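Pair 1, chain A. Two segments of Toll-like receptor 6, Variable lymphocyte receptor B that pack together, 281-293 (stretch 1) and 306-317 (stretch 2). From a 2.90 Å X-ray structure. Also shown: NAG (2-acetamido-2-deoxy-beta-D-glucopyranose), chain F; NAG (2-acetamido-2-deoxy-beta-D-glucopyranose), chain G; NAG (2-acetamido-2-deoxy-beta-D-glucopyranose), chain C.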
# COMPACT_ATOMS: atom_id res chain seq x y z
N LEU A 281 -13.12 21.78 -17.00
CA LEU A 281 -12.22 21.08 -17.90
C LEU A 281 -12.02 19.64 -17.44
O LEU A 281 -11.66 19.41 -16.29
CB LEU A 281 -10.88 21.79 -17.94
CG LEU A 281 -9.87 21.18 -18.90
CD1 LEU A 281 -10.53 20.97 -20.24
CD2 LEU A 281 -8.70 22.11 -19.02
N ASN A 282 -12.27 18.68 -18.33
CA ASN A 282 -12.13 17.26 -17.98
C ASN A 282 -11.23 16.52 -18.95
O ASN A 282 -11.33 16.68 -20.16
CB ASN A 282 -13.50 16.58 -17.97
CG ASN A 282 -14.53 17.36 -17.19
OD1 ASN A 282 -14.52 17.36 -15.97
ND2 ASN A 282 -15.43 18.03 -17.91
N ILE A 283 -10.35 15.69 -18.40
CA ILE A 283 -9.44 14.90 -19.22
C ILE A 283 -9.53 13.42 -18.81
O ILE A 283 -9.45 13.09 -17.63
CB ILE A 283 -7.99 15.43 -19.12
CG1 ILE A 283 -7.92 16.86 -19.64
CG2 ILE A 283 -7.03 14.53 -19.87
CD1 ILE A 283 -6.68 17.60 -19.22
N TYR A 284 -9.71 12.55 -19.79
CA TYR A 284 -9.89 11.11 -19.56
C TYR A 284 -8.85 10.31 -20.33
O TYR A 284 -8.71 10.47 -21.53
CB TYR A 284 -11.28 10.69 -20.03
CG TYR A 284 -12.41 11.01 -19.08
CD1 TYR A 284 -12.67 10.19 -17.99
CD2 TYR A 284 -13.23 12.12 -19.27
CE1 TYR A 284 -13.71 10.46 -17.11
CE2 TYR A 284 -14.27 12.41 -18.40
CZ TYR A 284 -14.51 11.57 -17.32
OH TYR A 284 -15.53 11.83 -16.43
N ASN A 285 -8.14 9.42 -19.65
CA ASN A 285 -7.15 8.57 -20.32
C ASN A 285 -6.07 9.42 -21.01
O ASN A 285 -5.87 9.36 -22.22
CB ASN A 285 -7.88 7.59 -21.28
CG ASN A 285 -6.95 6.72 -22.10
OD1 ASN A 285 -5.82 6.42 -21.71
ND2 ASN A 285 -7.46 6.29 -23.27
N LEU A 286 -5.38 10.20 -20.18
CA LEU A 286 -4.20 10.96 -20.59
C LEU A 286 -2.92 10.11 -20.58
O LEU A 286 -2.73 9.29 -19.67
CB LEU A 286 -4.03 12.16 -19.65
CG LEU A 286 -2.74 12.98 -19.70
CD1 LEU A 286 -2.69 13.75 -20.99
CD2 LEU A 286 -2.68 13.91 -18.52
N THR A 287 -2.05 10.32 -21.56
CA THR A 287 -0.75 9.63 -21.64
C THR A 287 0.42 10.61 -21.83
O THR A 287 0.67 11.06 -22.95
CB THR A 287 -0.71 8.60 -22.80
OG1 THR A 287 -1.86 7.74 -22.73
CG2 THR A 287 0.53 7.76 -22.74
N ILE A 288 1.13 10.95 -20.75
CA ILE A 288 2.31 11.83 -20.80
C ILE A 288 3.45 11.18 -21.59
O ILE A 288 3.77 10.01 -21.38
CB ILE A 288 2.82 12.15 -19.39
CG1 ILE A 288 1.67 12.47 -18.42
CG2 ILE A 288 3.83 13.27 -19.43
CD1 ILE A 288 0.82 13.64 -18.82
N THR A 289 4.11 11.93 -22.48
CA THR A 289 4.78 11.24 -23.58
C THR A 289 6.29 11.13 -23.74
O THR A 289 6.82 10.02 -23.68
CB THR A 289 4.08 11.45 -24.92
OG1 THR A 289 3.24 10.32 -25.15
CG2 THR A 289 5.07 11.57 -26.06
N GLU A 290 7.03 12.21 -24.00
CA GLU A 290 8.42 11.95 -24.41
C GLU A 290 9.41 12.32 -23.32
O GLU A 290 10.47 11.69 -23.20
CB GLU A 290 8.81 12.69 -25.69
CG GLU A 290 8.10 12.27 -26.98
CD GLU A 290 8.24 13.32 -28.09
OE1 GLU A 290 8.94 14.34 -27.87
OE2 GLU A 290 7.65 13.14 -29.17
N ARG A 291 9.08 13.36 -22.57
CA ARG A 291 9.96 13.89 -21.54
C ARG A 291 9.12 14.78 -20.66
O ARG A 291 8.05 15.23 -21.06
CB ARG A 291 11.12 14.67 -22.17
CG ARG A 291 10.77 15.42 -23.45
CD ARG A 291 11.98 15.81 -24.29
NE ARG A 291 12.90 16.62 -23.50
CZ ARG A 291 13.96 16.15 -22.85
NH1 ARG A 291 14.24 14.85 -22.89
NH2 ARG A 291 14.75 16.97 -22.16
N ILE A 292 9.59 15.01 -19.44
CA ILE A 292 8.96 15.95 -18.54
C ILE A 292 10.00 16.94 -18.03
O ILE A 292 10.84 16.60 -17.20
CB ILE A 292 8.28 15.23 -17.37
CG1 ILE A 292 7.26 14.21 -17.87
CG2 ILE A 292 7.62 16.23 -16.45
CD1 ILE A 292 6.53 13.44 -16.75
N ASP A 293 9.97 18.16 -18.57
CA ASP A 293 10.92 19.20 -18.17
C ASP A 293 10.19 20.35 -17.52
O ASP A 293 8.95 20.35 -17.43
CB ASP A 293 11.72 19.68 -19.38
CG ASP A 293 12.45 18.55 -20.09
OD1 ASP A 293 12.12 18.28 -21.26
OD2 ASP A 293 13.34 17.92 -19.47
N SER A 306 -13.05 24.12 -12.37
CA SER A 306 -12.69 22.72 -12.11
C SER A 306 -11.84 22.02 -13.16
O SER A 306 -12.28 21.83 -14.29
CB SER A 306 -13.96 21.87 -11.92
OG SER A 306 -13.76 20.56 -12.44
N LEU A 307 -10.65 21.59 -12.76
CA LEU A 307 -9.89 20.61 -13.53
C LEU A 307 -10.16 19.21 -12.99
O LEU A 307 -10.21 18.99 -11.77
CB LEU A 307 -8.40 20.90 -13.50
CG LEU A 307 -7.58 20.04 -14.45
CD1 LEU A 307 -8.15 20.14 -15.85
CD2 LEU A 307 -6.13 20.48 -14.43
N MET A 308 -10.34 18.25 -13.88
CA MET A 308 -10.61 16.89 -13.47
C MET A 308 -9.89 15.92 -14.40
O MET A 308 -10.24 15.80 -15.57
CB MET A 308 -12.10 16.61 -13.50
CG MET A 308 -12.51 15.41 -12.68
SD MET A 308 -13.40 14.15 -13.59
CE MET A 308 -12.04 13.43 -14.49
N ILE A 309 -8.87 15.24 -13.87
CA ILE A 309 -8.10 14.28 -14.65
C ILE A 309 -8.30 12.87 -14.10
O ILE A 309 -8.24 12.66 -12.89
CB ILE A 309 -6.61 14.64 -14.65
CG1 ILE A 309 -6.43 16.12 -14.96
CG2 ILE A 309 -5.87 13.82 -15.67
CD1 ILE A 309 -5.02 16.49 -15.37
N GLU A 310 -8.56 11.91 -14.98
CA GLU A 310 -8.82 10.54 -14.56
C GLU A 310 -8.20 9.53 -15.50
O GLU A 310 -8.45 9.55 -16.70
CB GLU A 310 -10.32 10.25 -14.44
CG GLU A 310 -10.62 9.03 -13.57
CD GLU A 310 -12.10 8.64 -13.53
OE1 GLU A 310 -12.98 9.54 -13.47
OE2 GLU A 310 -12.38 7.42 -13.55
N HIS A 311 -7.42 8.62 -14.94
CA HIS A 311 -6.75 7.57 -15.70
C HIS A 311 -5.57 8.13 -16.46
O HIS A 311 -5.71 8.58 -17.59
CB HIS A 311 -7.70 6.88 -16.67
CG HIS A 311 -7.14 5.63 -17.26
ND1 HIS A 311 -6.55 4.65 -16.49
CD2 HIS A 311 -7.06 5.20 -18.54
CE1 HIS A 311 -6.13 3.67 -17.27
NE2 HIS A 311 -6.43 3.98 -18.52
N VAL A 312 -4.40 8.10 -15.83
CA VAL A 312 -3.23 8.70 -16.43
C VAL A 312 -2.14 7.66 -16.56
O VAL A 312 -1.67 7.13 -15.56
CB VAL A 312 -2.71 9.85 -15.57
CG1 VAL A 312 -1.47 10.45 -16.21
CG2 VAL A 312 -3.79 10.90 -15.41
N LYS A 313 -1.77 7.36 -17.80
CA LYS A 313 -0.65 6.46 -18.06
C LYS A 313 0.57 7.42 -18.26
O LYS A 313 0.44 8.46 -18.89
CB LYS A 313 -0.96 5.47 -19.26
CG LYS A 313 -2.52 5.00 -19.48
CD LYS A 313 -2.79 3.69 -20.41
CE LYS A 313 -4.34 3.27 -20.58
NZ LYS A 313 -4.85 1.90 -21.21
N ASN A 314 1.72 7.13 -17.65
CA ASN A 314 2.93 7.96 -17.87
C ASN A 314 4.17 7.18 -18.35
O ASN A 314 4.62 6.25 -17.70
CB ASN A 314 3.27 8.78 -16.62
CG ASN A 314 4.58 9.58 -16.76
OD1 ASN A 314 5.20 9.60 -17.82
ND2 ASN A 314 5.00 10.23 -15.68
N GLN A 315 4.71 7.57 -19.50
CA GLN A 315 5.79 6.83 -20.15
C GLN A 315 7.19 7.37 -19.86
O GLN A 315 8.18 6.77 -20.27
CB GLN A 315 5.57 6.80 -21.66
CG GLN A 315 4.22 6.27 -22.06
CD GLN A 315 4.07 6.20 -23.56
OE1 GLN A 315 4.91 6.72 -24.31
NE2 GLN A 315 3.00 5.55 -24.01
N VAL A 316 7.28 8.51 -19.19
CA VAL A 316 8.57 9.04 -18.77
C VAL A 316 8.85 8.56 -17.34
O VAL A 316 7.95 8.56 -16.50
CB VAL A 316 8.57 10.58 -18.81
CG1 VAL A 316 9.96 11.12 -18.65
CG2 VAL A 316 7.99 11.05 -20.10
N PHE A 317 10.09 8.14 -17.06
CA PHE A 317 10.42 7.59 -15.73
C PHE A 317 11.38 8.43 -14.93
O PHE A 317 11.25 8.53 -13.71
CB PHE A 317 10.89 6.14 -15.80
CG PHE A 317 9.82 5.21 -16.23
CD1 PHE A 317 9.78 4.73 -17.52
CD2 PHE A 317 8.80 4.88 -15.36
CE1 PHE A 317 8.78 3.90 -17.92
CE2 PHE A 317 7.79 4.04 -15.77
CZ PHE A 317 7.77 3.56 -17.05
C1 NAG F . -6.58 5.41 -24.01
C2 NAG F . -7.57 4.32 -24.46
C3 NAG F . -7.08 3.43 -25.59
C4 NAG F . -6.18 4.15 -26.61
C5 NAG F . -5.29 5.24 -26.02
C6 NAG F . -4.71 6.08 -27.16
C7 NAG F . -9.18 3.38 -22.85
C8 NAG F . -9.29 3.22 -21.36
N2 NAG F . -7.93 3.45 -23.35
O3 NAG F . -8.22 2.95 -26.26
O4 NAG F . -5.39 3.18 -27.28
O5 NAG F . -5.99 6.07 -25.11
O6 NAG F . -3.85 7.09 -26.66
O7 NAG F . -10.22 3.44 -23.52
C1 NAG G . -15.28 8.17 -10.43
C2 NAG G . -14.85 6.75 -10.83
C3 NAG G . -15.42 6.32 -12.17
C4 NAG G . -16.93 6.50 -12.15
C5 NAG G . -17.24 7.97 -11.87
C6 NAG G . -18.74 8.22 -11.75
C7 NAG G . -12.79 5.84 -9.91
C8 NAG G . -11.32 5.58 -10.14
N2 NAG G . -13.41 6.57 -10.85
O3 NAG G . -15.00 5.01 -12.50
O4 NAG G . -17.48 6.07 -13.38
O5 NAG G . -16.66 8.41 -10.67
O6 NAG G . -19.21 7.64 -10.56
O7 NAG G . -13.38 5.42 -8.90
C1 NAG C . -13.29 11.56 -6.85
C2 NAG C . -14.82 11.54 -6.96
C3 NAG C . -15.39 10.26 -7.58
C4 NAG C . -14.58 9.75 -8.77
C5 NAG C . -13.08 9.85 -8.50
C6 NAG C . -12.29 9.55 -9.76
C7 NAG C . -16.12 12.78 -5.30
C8 NAG C . -16.77 12.74 -3.94
N2 NAG C . -15.41 11.70 -5.64
O3 NAG C . -16.74 10.47 -7.96
O4 NAG C . -14.99 8.41 -9.03
O5 NAG C . -12.72 11.14 -8.07
O6 NAG C . -12.85 10.31 -10.82
O7 NAG C . -16.26 13.77 -6.03

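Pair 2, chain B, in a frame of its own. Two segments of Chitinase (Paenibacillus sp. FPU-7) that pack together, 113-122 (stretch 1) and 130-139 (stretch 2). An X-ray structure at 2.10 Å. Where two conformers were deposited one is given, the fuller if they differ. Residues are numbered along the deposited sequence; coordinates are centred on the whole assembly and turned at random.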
# COMPACT_ATOMS: atom_id res chain seq x y z
N VAL B 113 9.35 43.90 -36.89
CA VAL B 113 8.62 44.56 -35.83
C VAL B 113 7.80 43.56 -35.07
O VAL B 113 7.39 42.61 -35.66
CB VAL B 113 7.76 45.72 -36.39
CG1 VAL B 113 6.81 46.28 -35.35
CG2 VAL B 113 8.67 46.81 -36.90
N LYS B 114 7.69 43.71 -33.75
CA LYS B 114 6.77 42.90 -32.93
C LYS B 114 5.84 43.80 -32.07
O LYS B 114 6.33 44.59 -31.18
CB LYS B 114 7.56 41.92 -32.07
CG LYS B 114 8.41 40.95 -32.89
CD LYS B 114 9.09 39.93 -31.97
CE LYS B 114 10.33 40.53 -31.32
NZ LYS B 114 10.36 40.18 -29.87
N VAL B 115 4.52 43.72 -32.35
CA VAL B 115 3.52 44.36 -31.53
C VAL B 115 2.97 43.25 -30.62
O VAL B 115 2.49 42.20 -31.11
CB VAL B 115 2.47 45.03 -32.41
CG1 VAL B 115 1.42 45.75 -31.54
CG2 VAL B 115 3.14 46.06 -33.36
N THR B 116 3.15 43.37 -29.30
CA THR B 116 2.65 42.26 -28.43
C THR B 116 1.08 42.19 -28.44
O THR B 116 0.48 41.11 -28.54
CB THR B 116 3.07 42.49 -26.98
OG1 THR B 116 4.48 42.62 -26.92
CG2 THR B 116 2.63 41.32 -26.05
N THR B 117 0.46 43.36 -28.27
CA THR B 117 -1.02 43.52 -28.28
C THR B 117 -1.46 44.63 -29.20
O THR B 117 -1.04 45.79 -29.08
CB THR B 117 -1.55 43.72 -26.83
OG1 THR B 117 -1.13 42.57 -26.10
CG2 THR B 117 -3.10 43.78 -26.80
N LEU B 118 -2.31 44.26 -30.15
CA LEU B 118 -2.89 45.24 -31.04
C LEU B 118 -4.44 45.25 -30.79
O LEU B 118 -5.09 44.23 -30.97
CB LEU B 118 -2.59 44.92 -32.52
CG LEU B 118 -3.29 45.77 -33.54
CD1 LEU B 118 -2.85 47.22 -33.61
CD2 LEU B 118 -3.25 45.15 -34.91
N THR B 119 -4.98 46.42 -30.44
CA THR B 119 -6.41 46.59 -30.14
C THR B 119 -7.05 47.46 -31.20
O THR B 119 -6.66 48.59 -31.42
CB THR B 119 -6.62 47.12 -28.71
OG1 THR B 119 -5.95 46.24 -27.81
CG2 THR B 119 -8.10 47.22 -28.32
N LEU B 120 -8.06 46.91 -31.87
CA LEU B 120 -8.73 47.58 -32.95
C LEU B 120 -10.19 47.99 -32.62
O LEU B 120 -11.02 47.11 -32.33
CB LEU B 120 -8.73 46.66 -34.15
CG LEU B 120 -7.34 46.11 -34.59
CD1 LEU B 120 -7.52 45.17 -35.75
CD2 LEU B 120 -6.50 47.29 -34.96
N ASN B 121 -10.46 49.30 -32.78
CA ASN B 121 -11.74 49.92 -32.48
C ASN B 121 -12.29 50.61 -33.66
O ASN B 121 -13.35 51.25 -33.55
CB ASN B 121 -11.56 50.89 -31.30
CG ASN B 121 -11.28 50.18 -30.00
OD1 ASN B 121 -10.30 50.51 -29.25
ND2 ASN B 121 -12.17 49.32 -29.63
N ILE B 122 -11.68 50.40 -34.82
CA ILE B 122 -12.13 50.89 -36.12
C ILE B 122 -11.58 49.89 -37.20
O ILE B 122 -10.62 49.21 -36.96
CB ILE B 122 -11.57 52.34 -36.39
CG1 ILE B 122 -12.18 53.08 -37.61
CG2 ILE B 122 -10.07 52.25 -36.68
CD1 ILE B 122 -13.69 53.29 -37.62
N GLY B 130 5.75 42.38 -40.49
CA GLY B 130 5.74 42.51 -39.04
C GLY B 130 4.72 41.64 -38.28
O GLY B 130 3.78 41.10 -38.88
N SER B 131 4.99 41.42 -37.00
CA SER B 131 4.27 40.42 -36.20
C SER B 131 3.40 41.11 -35.10
O SER B 131 3.80 42.13 -34.53
CB SER B 131 5.22 39.41 -35.54
OG SER B 131 5.83 38.69 -36.59
N VAL B 132 2.26 40.50 -34.85
CA VAL B 132 1.29 40.93 -33.81
C VAL B 132 1.08 39.66 -32.95
O VAL B 132 0.66 38.64 -33.46
CB VAL B 132 -0.03 41.35 -34.41
CG1 VAL B 132 -1.07 41.59 -33.27
CG2 VAL B 132 0.10 42.63 -35.20
N GLY B 133 1.41 39.73 -31.66
CA GLY B 133 1.20 38.51 -30.82
C GLY B 133 -0.29 38.26 -30.54
O GLY B 133 -0.76 37.15 -30.71
N THR B 134 -1.06 39.32 -30.14
CA THR B 134 -2.55 39.15 -29.96
C THR B 134 -3.29 40.33 -30.54
O THR B 134 -2.91 41.46 -30.21
CB THR B 134 -2.89 39.00 -28.48
OG1 THR B 134 -2.20 37.86 -28.02
CG2 THR B 134 -4.46 38.74 -28.19
N ALA B 135 -4.23 40.08 -31.48
CA ALA B 135 -5.05 41.12 -32.06
C ALA B 135 -6.39 41.06 -31.25
O ALA B 135 -7.05 40.02 -31.25
CB ALA B 135 -5.35 40.88 -33.53
N VAL B 136 -6.75 42.18 -30.63
CA VAL B 136 -8.01 42.34 -29.84
C VAL B 136 -8.91 43.15 -30.74
O VAL B 136 -8.67 44.33 -31.03
CB VAL B 136 -7.76 43.03 -28.54
CG1 VAL B 136 -9.10 43.21 -27.75
CG2 VAL B 136 -6.81 42.21 -27.68
N VAL B 137 -9.83 42.45 -31.36
CA VAL B 137 -10.69 43.04 -32.38
C VAL B 137 -12.09 43.29 -31.69
O VAL B 137 -12.93 42.41 -31.57
CB VAL B 137 -10.88 42.10 -33.53
CG1 VAL B 137 -11.57 42.81 -34.66
CG2 VAL B 137 -9.51 41.51 -33.97
N ASN B 138 -12.25 44.50 -31.20
CA ASN B 138 -13.54 44.93 -30.65
C ASN B 138 -14.48 45.19 -31.75
O ASN B 138 -14.13 45.09 -32.93
CB ASN B 138 -13.34 46.15 -29.76
CG ASN B 138 -12.50 45.85 -28.54
OD1 ASN B 138 -12.50 44.76 -27.91
ND2 ASN B 138 -11.80 46.89 -28.13
N LEU B 139 -15.76 45.48 -31.42
CA LEU B 139 -16.77 45.60 -32.44
C LEU B 139 -16.40 46.55 -33.52
O LEU B 139 -16.69 46.31 -34.69
CB LEU B 139 -18.08 46.07 -31.80
CG LEU B 139 -19.29 46.28 -32.67
CD1 LEU B 139 -19.66 44.96 -33.30
CD2 LEU B 139 -20.39 46.82 -31.72
O HOH W 1 8.65 40.32 -36.10
O HOH W 2 0.31 38.99 -27.16

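What backbone arrangement do the two pairs share? In each, two neighbouring strands run parallel and in register, and the first stretch turns a corner partway along, at A:Asn285 in pair 1 and, one matched position earlier, at B:Thr116 in pair 2. The central residues superpose with an RMSD of 0.8 Å. Much of the hydrogen-bond ladder matches on each side of the corner: A:Ile283 N donates to A:Met308 O at 2.8 Å, as B:Val115 N does to B:Ser131 O at 2.8 Å, and beyond the corner A:Lys313 N reaches A:Leu286 O at 2.9 Å where B:Val136 N reaches B:Leu118 O at 2.7 Å.

How is the buried face before the corner filled? A:Leu281 and A:Leu307 meet through CG and CD1 at 3.7 Å; they match B:Val113 and B:Gly130, and the glycine contributes no side chain there. Next come A:Ile283 and A:Ile309, whose CD1 atoms lie 4.3 Å apart. Their counterparts B:Val115 and B:Val132 have shorter side chains, with CB of the first 4.4 Å from CG2 of the second. The isoleucines touch in the same way, A:Ile283 CB lying 4.4 Å from A:Ile309 CG2; their CD1 atoms add a further contact.

What happens on the same face after the corner? A leucine occupies the matched position in both, A:Leu286 and B:Leu118, each with chi1 t and chi2 p and with side-chain centres only 0.7 Å apart. Each also touches the residue three before its partner on the other strand: A:Leu286 CD2 lies 4.3 Å from A:Ile309 CG2, and B:Leu118 CB lies 3.7 Å from B:Val132 CG1. A:Leu286 CD2 also lies 4.3 Å from A:Val312 CG1, whereas the matched B:Ala135 offers only a CB. Farther on, A:Ile288 and B:Leu120 have side-chain centres 0.5 Å apart, so different branching fills nearly the same place. Across from them, A:Asn314 matches B:Val137: the asparagine OD1 accepts from A:Val316 N at 2.7 Å, tying down its own chain, while the valine is purely apolar.

How do the corners differ? Pair 1 places larger groups there. A:Tyr284 has A:Met308 CE over one face of its ring, 4.2 Å from CZ, and A:Asn285 ND2 is bonded to C1 of a NAG (chain F) at 1.4 Å. A:Glu310 binds two further sugars through OE1 and OE2. In pair 2 the position of A:Glu310 is B:Gly133; an ideal CB on it would lie a tight 3.0 Å from B:Thr116 O. That oxygen accepts from B:Thr134 N at 2.9 Å and from water 2 at 2.5 Å, and the water also hydrogen-bonds B:Thr134 OG1 at 2.9 Å.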